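Local coordinates for trehalose-6-phosphate phosphatase-related protein (Thermoplasma acidophilum, PDB 1U02), which removes the phosphate from trehalose 6-phosphate to release free trehalose, using magnesium as cofactor, at residues E21-A26 against I52-P57; T11-I16 against E214-L219; S48-S53 against I63-A68. All blocks are in the same frame, centred on the assembly; numbering follows the deposited sequence.

Contact 1 (E21-A26 against I52-P57); sequences ESYADA and ISRFLP. With NA (sodium ion), chain C.
The carbonyl oxygen of F55, in the last turn of helix 49-55, is gripped twice: A24 N donates to F55 O at 3.0 Å with a nearly straight N-H...O angle of 165°, and water 1 donates to the same oxygen. That water also donates to A24 O, so a small ring closes in which A24 N-H bonds F55 O directly while water 1 ties A24 O to the same carbonyl. Beside this polar link the two aromatic rings meet in a T-shaped (edge-to-face) stack, the edge of F55 turned toward the face of Y23 with the planes at 79°. F55 CD1 sits over the centre of the Y23 ring, and the nearest carbons of the pair are Y23 CE2 and F55 CE1 at 3.4 Å. One face of the F55 ring carries S22 O, which lies toward the rim, 3.4 Å from F55 CG; Y8 OH hydrogen-bonds to S22 O as well. S22 is the centre of an inverse gamma turn, closed by a 2.7 Å bond from Y23 N to E21 O, in the loop that leads from strand 3-7 of the HAD-type core to helix 26-38. S22 OG, beside its own backbone N, binds the sodium ion at 2.7 Å, and D9, P14 and water 2 also bind this ion. At the tip of the Y23 side chain the hydroxyl lies against the R54 chain, extended from CG to NE, Y23 OH to R54 CD being 3.1 Å; ring and guanidinium planes are 43° apart. A24 CB turns to the leucine after the helix and touches L56 CD1 at 3.7 Å, and both side chains rest on L29 of helix 26-38.

Contact 2 (T11-I16 against E214-L219); sequences TLVPII and EMRKIL. With NA (sodium ion), chain C.
R216 reaches from helix 212-229 to take the carbonyl oxygen of L12 side-on with two nitrogens: R216 NE and R216 NH2 each donate to L12 O at 2.9 Å. The oxygen lies only 8° out of the guanidinium plane, and the chain is extended from CG to NE, with CG anti to R216's own carbonyl carbon (chi1 -70°). R216 NH1 is salt-bridged to D25, so a second partner fixes the turn of the group. An alanine here would probably leave L12 O without either donor and D25 without this charge partner. The buried, apolar half packs next to this grip. L12 CD2 meets L219 CD1 at 3.7 Å, the two leucines crossing at about a right angle, while T11 and M215 (selenomethionine) lie side by side and M215 CG comes 3.4 Å from T11 O, a buried oxygen with no hydrogen-bond partner in the model. T11 OG1, on the side chain, hydrogen-bonds D7, the probable nucleophile and a magnesium ligand; with D7 and D9, T11 fits the DxDx(T/V) signature of HAD phosphatases. Toward I16 the loop parts from the helix: the exposed I15 has no contact with it, and P14 O binds sodium at 2.9 Å. L28 of helix 26-38 covers L12, V13 and R216, and V198 lies against T11 and M215, placing the contact between helix 26-38 and strand 194-198, the last strand but one of the main sheet.

Contact 3 (S48-S53 against I63-A68); sequences SPEEIS and ICYHGA
Y65 lies with one ring face against S48, the residue just ahead of helix 49-55, and its side chain reaches to the start of that helix. From CB the ring carbon CG stands anti to the carbonyl carbon (chi1 -62°). Along one side of the ring CE2 touches P49 CD at 3.6 Å; along the other CE1 lies near S48 CB. S48 CA sits over the face in a CH-pi contact, 4.0 Å from the Y65 ring centroid and 21° off the normal. At the tip CZ and then OH come to S48 CB, with Y65 OH 3.2 Å from S48 CB. Water 3, in the ring plane, joins Y65 OH to E50 OE1, to which it donates at 2.6 Å. The contact joins elements of the beta-alpha-beta unit of strand 40-44, helix 49-55 and strand 61-64. S48 and E51 form a capping box at the start of its helix: E51 N donates to S48 OG, and S48 N to E51 OE1 at 2.9 Å. Beneath the first turn C64 SG fits against the P49 ring, 3.8 Å from P49 CG and 3.6 Å from P49 N. K111 and R47 are salt-bridged to the E51 carboxylate.

From strand 3-7 the chain enters the long loop that carries residues 11-16 and then 21-26, leading to helix 26-38. Contact 1 closes a loop from 21-26 to the end of helix 49-55, taking in helix 26-38 and strand 40-44. Contact 3 starts on that same helix, shares I52 and S53 with contact 1, and closes the short return to strand 61-64, so it begins on the stretch where contact 1 ends, and the two overlap there. Contact 2 spans nearly the whole chain, joining 11-16 to helix 212-229, and both others nest inside it. Contacts 1 and 2 touch through the D25-R216 salt bridge and share one sodium ion; contacts 2 and 3 stay about 8 Å apart at their nearest atoms.

Contact 1 (E21-A26 against I52-P57)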
loop_
_atom_site.group_PDB
_atom_site.type_symbol
_atom_site.label_atom_id
_atom_site.label_comp_id
_atom_site.label_asym_id
_atom_site.label_seq_id
_atom_site.Cartn_x
_atom_site.Cartn_y
_atom_site.Cartn_z
ATOM N N GLU A 21 8.174 -1.997 -11.272
ATOM C CA GLU A 21 9.337 -2.876 -11.145
ATOM C C GLU A 21 9.625 -3.358 -9.720
ATOM O O GLU A 21 10.562 -4.121 -9.503
ATOM C CB GLU A 21 10.587 -2.147 -11.661
ATOM C CG GLU A 21 10.500 -1.647 -13.105
ATOM C CD GLU A 21 11.761 -0.913 -13.536
ATOM O OE1 GLU A 21 12.753 -0.950 -12.779
ATOM O OE2 GLU A 21 11.771 -0.305 -14.629
ATOM N N SER A 22 8.820 -2.929 -8.758
ATOM C CA SER A 22 9.058 -3.272 -7.356
ATOM C C SER A 22 8.849 -4.711 -6.883
ATOM O O SER A 22 8.189 -4.952 -5.865
ATOM C CB SER A 22 8.260 -2.322 -6.462
ATOM O OG SER A 22 8.660 -0.982 -6.698
ATOM N N TYR A 23 9.418 -5.663 -7.614
ATOM C CA TYR A 23 9.328 -7.068 -7.232
ATOM C C TYR A 23 10.292 -7.309 -6.076
ATOM O O TYR A 23 11.349 -6.688 -6.009
ATOM C CB TYR A 23 9.705 -7.955 -8.411
ATOM C CG TYR A 23 8.611 -8.048 -9.438
ATOM C CD1 TYR A 23 7.877 -9.219 -9.586
ATOM C CD2 TYR A 23 8.295 -6.960 -10.251
ATOM C CE1 TYR A 23 6.853 -9.310 -10.523
ATOM C CE2 TYR A 23 7.272 -7.039 -11.191
ATOM C CZ TYR A 23 6.559 -8.220 -11.319
ATOM O OH TYR A 23 5.562 -8.322 -12.262
ATOM N N ALA A 24 9.927 -8.209 -5.169
ATOM C CA ALA A 24 10.769 -8.513 -4.021
ATOM C C ALA A 24 12.000 -9.306 -4.457
ATOM O O ALA A 24 11.887 -10.248 -5.249
ATOM C CB ALA A 24 9.979 -9.316 -2.996
ATOM N N ASP A 25 13.172 -8.923 -3.959
ATOM C CA ASP A 25 14.396 -9.652 -4.296
ATOM C C ASP A 25 14.496 -10.873 -3.387
ATOM O O ASP A 25 13.725 -11.003 -2.435
ATOM C CB ASP A 25 15.650 -8.768 -4.149
ATOM C CG ASP A 25 15.801 -8.161 -2.762
ATOM O OD1 ASP A 25 15.322 -8.756 -1.774
ATOM O OD2 ASP A 25 16.430 -7.084 -2.656
ATOM N N ALA A 26 15.433 -11.770 -3.690
ATOM C CA ALA A 26 15.623 -12.989 -2.909
ATOM C C ALA A 26 15.745 -12.724 -1.412
ATOM O O ALA A 26 15.236 -13.495 -0.598
ATOM C CB ALA A 26 16.860 -13.741 -3.408
ATOM N N ILE A 52 0.729 -7.348 -5.397
ATOM C CA ILE A 52 1.485 -7.949 -4.308
ATOM C C ILE A 52 1.715 -9.435 -4.555
ATOM O O ILE A 52 2.787 -9.955 -4.243
ATOM C CB ILE A 52 0.774 -7.761 -2.956
ATOM C CG1 ILE A 52 0.580 -6.270 -2.684
ATOM C CG2 ILE A 52 1.621 -8.365 -1.829
ATOM C CD1 ILE A 52 1.893 -5.496 -2.562
ATOM N N SER A 53 0.714 -10.106 -5.126
ATOM C CA SER A 53 0.810 -11.534 -5.413
ATOM C C SER A 53 1.966 -11.857 -6.355
ATOM O O SER A 53 2.618 -12.888 -6.202
ATOM C CB SER A 53 -0.510 -12.059 -5.992
ATOM O OG SER A 53 -1.521 -12.061 -4.993
ATOM N N ARG A 54 2.227 -10.994 -7.333
ATOM C CA ARG A 54 3.351 -11.265 -8.217
ATOM C C ARG A 54 4.648 -10.676 -7.653
ATOM O O ARG A 54 5.720 -11.251 -7.848
ATOM C CB ARG A 54 3.092 -10.757 -9.643
ATOM C CG ARG A 54 2.867 -9.273 -9.823
ATOM C CD ARG A 54 2.643 -8.983 -11.315
ATOM N NE ARG A 54 2.495 -7.558 -11.605
ATOM C CZ ARG A 54 1.328 -6.931 -11.719
ATOM N NH1 ARG A 54 0.192 -7.597 -11.570
ATOM N NH2 ARG A 54 1.300 -5.632 -11.987
ATOM N N PHE A 55 4.556 -9.549 -6.947
ATOM C CA PHE A 55 5.750 -8.939 -6.350
ATOM C C PHE A 55 6.335 -9.827 -5.259
ATOM O O PHE A 55 7.547 -9.997 -5.164
ATOM C CB PHE A 55 5.436 -7.595 -5.678
ATOM C CG PHE A 55 5.222 -6.447 -6.630
ATOM C CD1 PHE A 55 5.757 -6.456 -7.919
ATOM C CD2 PHE A 55 4.527 -5.318 -6.200
ATOM C CE1 PHE A 55 5.602 -5.346 -8.766
ATOM C CE2 PHE A 55 4.368 -4.208 -7.031
ATOM C CZ PHE A 55 4.905 -4.220 -8.315
ATOM N N LEU A 56 5.450 -10.371 -4.429
ATOM C CA LEU A 56 5.823 -11.200 -3.285
ATOM C C LEU A 56 4.987 -12.483 -3.305
ATOM O O LEU A 56 4.062 -12.632 -2.505
ATOM C CB LEU A 56 5.518 -10.415 -2.006
ATOM C CG LEU A 56 6.022 -10.867 -0.644
ATOM C CD1 LEU A 56 7.526 -10.638 -0.579
ATOM C CD2 LEU A 56 5.321 -10.063 0.459
ATOM N N PRO A 57 5.326 -13.437 -4.185
ATOM C CA PRO A 57 4.571 -14.695 -4.289
ATOM C C PRO A 57 4.722 -15.684 -3.136
ATOM O O PRO A 57 5.110 -16.838 -3.335
ATOM C CB PRO A 57 5.039 -15.262 -5.629
ATOM C CG PRO A 57 6.477 -14.842 -5.685
ATOM C CD PRO A 57 6.487 -13.427 -5.098
HETATM NA NA NA C . 8.269 0.799 -4.671
HETATM O O HOH W 1 9.556 -11.384 -6.440
HETATM O O HOH W 2 8.020 3.067 -5.766
#

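Contact 2 (T11-I16 against E214-L219)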
loop_
_atom_site.group_PDB
_atom_site.type_symbol
_atom_site.label_atom_id
_atom_site.label_comp_id
_atom_site.label_asym_id
_atom_site.label_seq_id
_atom_site.Cartn_x
_atom_site.Cartn_y
_atom_site.Cartn_z
ATOM N N THR A 11 8.676 0.659 2.690
ATOM C CA THR A 11 8.815 -0.017 3.974
ATOM C C THR A 11 9.644 -1.297 3.844
ATOM O O THR A 11 10.626 -1.483 4.566
ATOM C CB THR A 11 7.426 -0.324 4.571
ATOM O OG1 THR A 11 6.735 0.913 4.801
ATOM C CG2 THR A 11 7.558 -1.077 5.893
ATOM N N LEU A 12 9.252 -2.174 2.923
ATOM C CA LEU A 12 9.983 -3.416 2.690
ATOM C C LEU A 12 10.854 -3.287 1.441
ATOM O O LEU A 12 11.855 -3.987 1.288
ATOM C CB LEU A 12 9.014 -4.593 2.527
ATOM C CG LEU A 12 8.108 -4.874 3.734
ATOM C CD1 LEU A 12 7.233 -6.095 3.455
ATOM C CD2 LEU A 12 8.963 -5.106 4.979
ATOM N N VAL A 13 10.453 -2.398 0.543
ATOM C CA VAL A 13 11.202 -2.140 -0.684
ATOM C C VAL A 13 11.309 -0.624 -0.792
ATOM O O VAL A 13 10.508 0.102 -0.204
ATOM C CB VAL A 13 10.477 -2.696 -1.943
ATOM C CG1 VAL A 13 10.386 -4.211 -1.863
ATOM C CG2 VAL A 13 9.086 -2.084 -2.065
ATOM N N PRO A 14 12.309 -0.123 -1.528
ATOM C CA PRO A 14 12.452 1.325 -1.661
ATOM C C PRO A 14 11.439 1.923 -2.634
ATOM O O PRO A 14 10.864 1.220 -3.469
ATOM C CB PRO A 14 13.881 1.480 -2.173
ATOM C CG PRO A 14 14.030 0.286 -3.068
ATOM C CD PRO A 14 13.387 -0.830 -2.248
ATOM N N ILE A 15 11.220 3.224 -2.509
ATOM C CA ILE A 15 10.327 3.937 -3.404
ATOM C C ILE A 15 11.196 4.195 -4.623
ATOM O O ILE A 15 12.320 4.676 -4.484
ATOM C CB ILE A 15 9.898 5.288 -2.803
ATOM C CG1 ILE A 15 9.099 5.055 -1.520
ATOM C CG2 ILE A 15 9.054 6.066 -3.809
ATOM C CD1 ILE A 15 7.796 4.320 -1.757
ATOM N N ILE A 16 10.703 3.857 -5.809
ATOM C CA ILE A 16 11.473 4.079 -7.028
ATOM C C ILE A 16 10.640 4.814 -8.077
ATOM O O ILE A 16 9.416 4.922 -7.948
ATOM C CB ILE A 16 11.988 2.748 -7.622
ATOM C CG1 ILE A 16 10.824 1.781 -7.840
ATOM C CG2 ILE A 16 13.029 2.123 -6.684
ATOM C CD1 ILE A 16 11.241 0.475 -8.472
ATOM N N GLU A 214 17.039 -0.994 7.011
ATOM C CA GLU A 214 17.035 -1.148 8.467
ATOM C C GLU A 214 15.765 -1.898 8.880
ATOM O O GLU A 214 15.786 -2.729 9.793
ATOM C CB GLU A 214 17.081 0.220 9.154
ATOM C CG GLU A 214 17.575 0.162 10.597
ATOM C CD GLU A 214 17.503 1.510 11.311
ATOM O OE1 GLU A 214 17.733 2.551 10.658
ATOM O OE2 GLU A 214 17.231 1.524 12.532
HETATM N N MSE A 215 14.659 -1.600 8.206
HETATM C CA MSE A 215 13.398 -2.264 8.503
HETATM C C MSE A 215 13.562 -3.774 8.321
HETATM O O MSE A 215 13.106 -4.562 9.149
HETATM C CB MSE A 215 12.296 -1.752 7.575
HETATM C CG MSE A 215 10.923 -2.343 7.841
HETATM SE SE MSE A 215 10.176 -1.815 9.568
HETATM C CE MSE A 215 10.114 -3.545 10.384
ATOM N N ARG A 216 14.210 -4.174 7.234
ATOM C CA ARG A 216 14.426 -5.592 6.969
ATOM C C ARG A 216 15.289 -6.214 8.064
ATOM O O ARG A 216 15.088 -7.365 8.454
ATOM C CB ARG A 216 15.115 -5.787 5.624
ATOM C CG ARG A 216 14.240 -5.474 4.426
ATOM C CD ARG A 216 14.911 -5.912 3.140
ATOM N NE ARG A 216 14.108 -5.597 1.964
ATOM C CZ ARG A 216 14.454 -5.922 0.723
ATOM N NH1 ARG A 216 15.587 -6.572 0.507
ATOM N NH2 ARG A 216 13.669 -5.602 -0.300
ATOM N N LYS A 217 16.249 -5.436 8.555
ATOM C CA LYS A 217 17.160 -5.902 9.590
ATOM C C LYS A 217 16.406 -6.183 10.883
ATOM O O LYS A 217 16.706 -7.143 11.586
ATOM C CB LYS A 217 18.249 -4.856 9.832
ATOM C CG LYS A 217 19.444 -5.378 10.600
ATOM C CD LYS A 217 20.543 -4.328 10.689
ATOM C CE LYS A 217 21.799 -4.906 11.316
ATOM N NZ LYS A 217 22.903 -3.911 11.368
ATOM N N ILE A 218 15.427 -5.339 11.194
ATOM C CA ILE A 218 14.627 -5.521 12.398
ATOM C C ILE A 218 13.802 -6.804 12.274
ATOM O O ILE A 218 13.696 -7.581 13.229
ATOM C CB ILE A 218 13.688 -4.315 12.630
ATOM C CG1 ILE A 218 14.495 -3.130 13.166
ATOM C CG2 ILE A 218 12.575 -4.685 13.601
ATOM C CD1 ILE A 218 15.140 -3.387 14.518
ATOM N N LEU A 219 13.229 -7.025 11.091
ATOM C CA LEU A 219 12.430 -8.222 10.847
ATOM C C LEU A 219 13.335 -9.451 10.924
ATOM O O LEU A 219 12.943 -10.500 11.443
ATOM C CB LEU A 219 11.761 -8.147 9.467
ATOM C CG LEU A 219 10.760 -7.010 9.235
ATOM C CD1 LEU A 219 10.185 -7.113 7.825
ATOM C CD2 LEU A 219 9.643 -7.092 10.262
HETATM NA NA NA C . 8.269 0.799 -4.671
HETATM O O HOH W 2 8.020 3.067 -5.766
#

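Contact 3 (S48-S53 against I63-A68)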
loop_
_atom_site.group_PDB
_atom_site.type_symbol
_atom_site.label_atom_id
_atom_site.label_comp_id
_atom_site.label_asym_id
_atom_site.label_seq_id
_atom_site.Cartn_x
_atom_site.Cartn_y
_atom_site.Cartn_z
ATOM N N SER A 48 -2.755 -3.444 -5.437
ATOM C CA SER A 48 -3.813 -4.429 -5.626
ATOM C C SER A 48 -3.287 -5.809 -5.230
ATOM O O SER A 48 -2.083 -6.007 -5.075
ATOM C CB SER A 48 -4.225 -4.479 -7.097
ATOM O OG SER A 48 -3.117 -4.882 -7.897
ATOM N N PRO A 49 -4.194 -6.784 -5.067
ATOM C CA PRO A 49 -3.784 -8.142 -4.699
ATOM C C PRO A 49 -2.985 -8.755 -5.850
ATOM O O PRO A 49 -2.069 -9.545 -5.632
ATOM C CB PRO A 49 -5.110 -8.874 -4.489
ATOM C CG PRO A 49 -6.088 -7.788 -4.203
ATOM C CD PRO A 49 -5.661 -6.667 -5.107
ATOM N N GLU A 50 -3.341 -8.391 -7.079
ATOM C CA GLU A 50 -2.635 -8.924 -8.237
ATOM C C GLU A 50 -1.180 -8.453 -8.208
ATOM O O GLU A 50 -0.276 -9.206 -8.568
ATOM C CB GLU A 50 -3.301 -8.478 -9.549
ATOM C CG GLU A 50 -4.693 -9.046 -9.799
ATOM C CD GLU A 50 -5.725 -8.535 -8.808
ATOM O OE1 GLU A 50 -5.798 -7.306 -8.610
ATOM O OE2 GLU A 50 -6.467 -9.362 -8.232
ATOM N N GLU A 51 -0.954 -7.210 -7.786
ATOM C CA GLU A 51 0.403 -6.671 -7.713
ATOM C C GLU A 51 1.237 -7.338 -6.622
ATOM O O GLU A 51 2.328 -7.837 -6.884
ATOM C CB GLU A 51 0.377 -5.158 -7.468
ATOM C CG GLU A 51 0.054 -4.338 -8.702
ATOM C CD GLU A 51 -0.109 -2.860 -8.391
ATOM O OE1 GLU A 51 -1.059 -2.516 -7.660
ATOM O OE2 GLU A 51 0.713 -2.045 -8.874
ATOM N N ILE A 52 0.729 -7.348 -5.397
ATOM C CA ILE A 52 1.485 -7.949 -4.308
ATOM C C ILE A 52 1.715 -9.435 -4.555
ATOM O O ILE A 52 2.787 -9.955 -4.243
ATOM C CB ILE A 52 0.774 -7.761 -2.956
ATOM C CG1 ILE A 52 0.580 -6.270 -2.684
ATOM C CG2 ILE A 52 1.621 -8.365 -1.829
ATOM C CD1 ILE A 52 1.893 -5.496 -2.562
ATOM N N SER A 53 0.714 -10.106 -5.126
ATOM C CA SER A 53 0.810 -11.534 -5.413
ATOM C C SER A 53 1.966 -11.857 -6.355
ATOM O O SER A 53 2.618 -12.888 -6.202
ATOM C CB SER A 53 -0.510 -12.059 -5.992
ATOM O OG SER A 53 -1.521 -12.061 -4.993
ATOM N N ILE A 63 -3.941 -6.866 2.969
ATOM C CA ILE A 63 -4.998 -5.874 2.998
ATOM C C ILE A 63 -4.552 -4.937 1.877
ATOM O O ILE A 63 -3.540 -4.250 2.011
ATOM C CB ILE A 63 -5.034 -5.116 4.352
ATOM C CG1 ILE A 63 -5.437 -6.080 5.473
ATOM C CG2 ILE A 63 -6.030 -3.963 4.287
ATOM C CD1 ILE A 63 -5.345 -5.480 6.871
ATOM N N CYS A 64 -5.287 -4.935 0.766
ATOM C CA CYS A 64 -4.932 -4.107 -0.389
ATOM C C CYS A 64 -5.847 -2.910 -0.608
ATOM O O CYS A 64 -6.899 -2.803 0.020
ATOM C CB CYS A 64 -4.915 -4.976 -1.649
ATOM S SG CYS A 64 -3.744 -6.359 -1.537
ATOM N N TYR A 65 -5.433 -2.012 -1.503
ATOM C CA TYR A 65 -6.204 -0.804 -1.809
ATOM C C TYR A 65 -6.532 -0.041 -0.524
ATOM O O TYR A 65 -7.628 0.510 -0.379
ATOM C CB TYR A 65 -7.518 -1.160 -2.517
ATOM C CG TYR A 65 -7.388 -1.850 -3.858
ATOM C CD1 TYR A 65 -6.818 -1.197 -4.951
ATOM C CD2 TYR A 65 -7.892 -3.136 -4.051
ATOM C CE1 TYR A 65 -6.756 -1.803 -6.205
ATOM C CE2 TYR A 65 -7.838 -3.755 -5.304
ATOM C CZ TYR A 65 -7.272 -3.080 -6.375
ATOM O OH TYR A 65 -7.256 -3.667 -7.615
ATOM N N HIS A 66 -5.586 -0.019 0.410
ATOM C CA HIS A 66 -5.780 0.675 1.680
ATOM C C HIS A 66 -6.986 0.134 2.451
ATOM O O HIS A 66 -7.541 0.821 3.314
ATOM C CB HIS A 66 -5.946 2.183 1.441
ATOM C CG HIS A 66 -4.684 2.870 1.014
ATOM N ND1 HIS A 66 -3.692 3.222 1.901
ATOM C CD2 HIS A 66 -4.244 3.243 -0.212
ATOM C CE1 HIS A 66 -2.693 3.784 1.242
ATOM N NE2 HIS A 66 -3.004 3.809 -0.043
ATOM N N GLY A 67 -7.384 -1.097 2.133
ATOM C CA GLY A 67 -8.508 -1.712 2.823
ATOM C C GLY A 67 -9.735 -2.073 1.999
ATOM O O GLY A 67 -10.614 -2.771 2.500
ATOM N N ALA A 68 -9.809 -1.631 0.745
ATOM C CA ALA A 68 -10.977 -1.932 -0.086
ATOM C C ALA A 68 -11.127 -3.417 -0.407
ATOM O O ALA A 68 -12.236 -3.906 -0.617
ATOM C CB ALA A 68 -10.923 -1.126 -1.382
HETATM O O HOH W 3 -7.986 -6.213 -7.834
#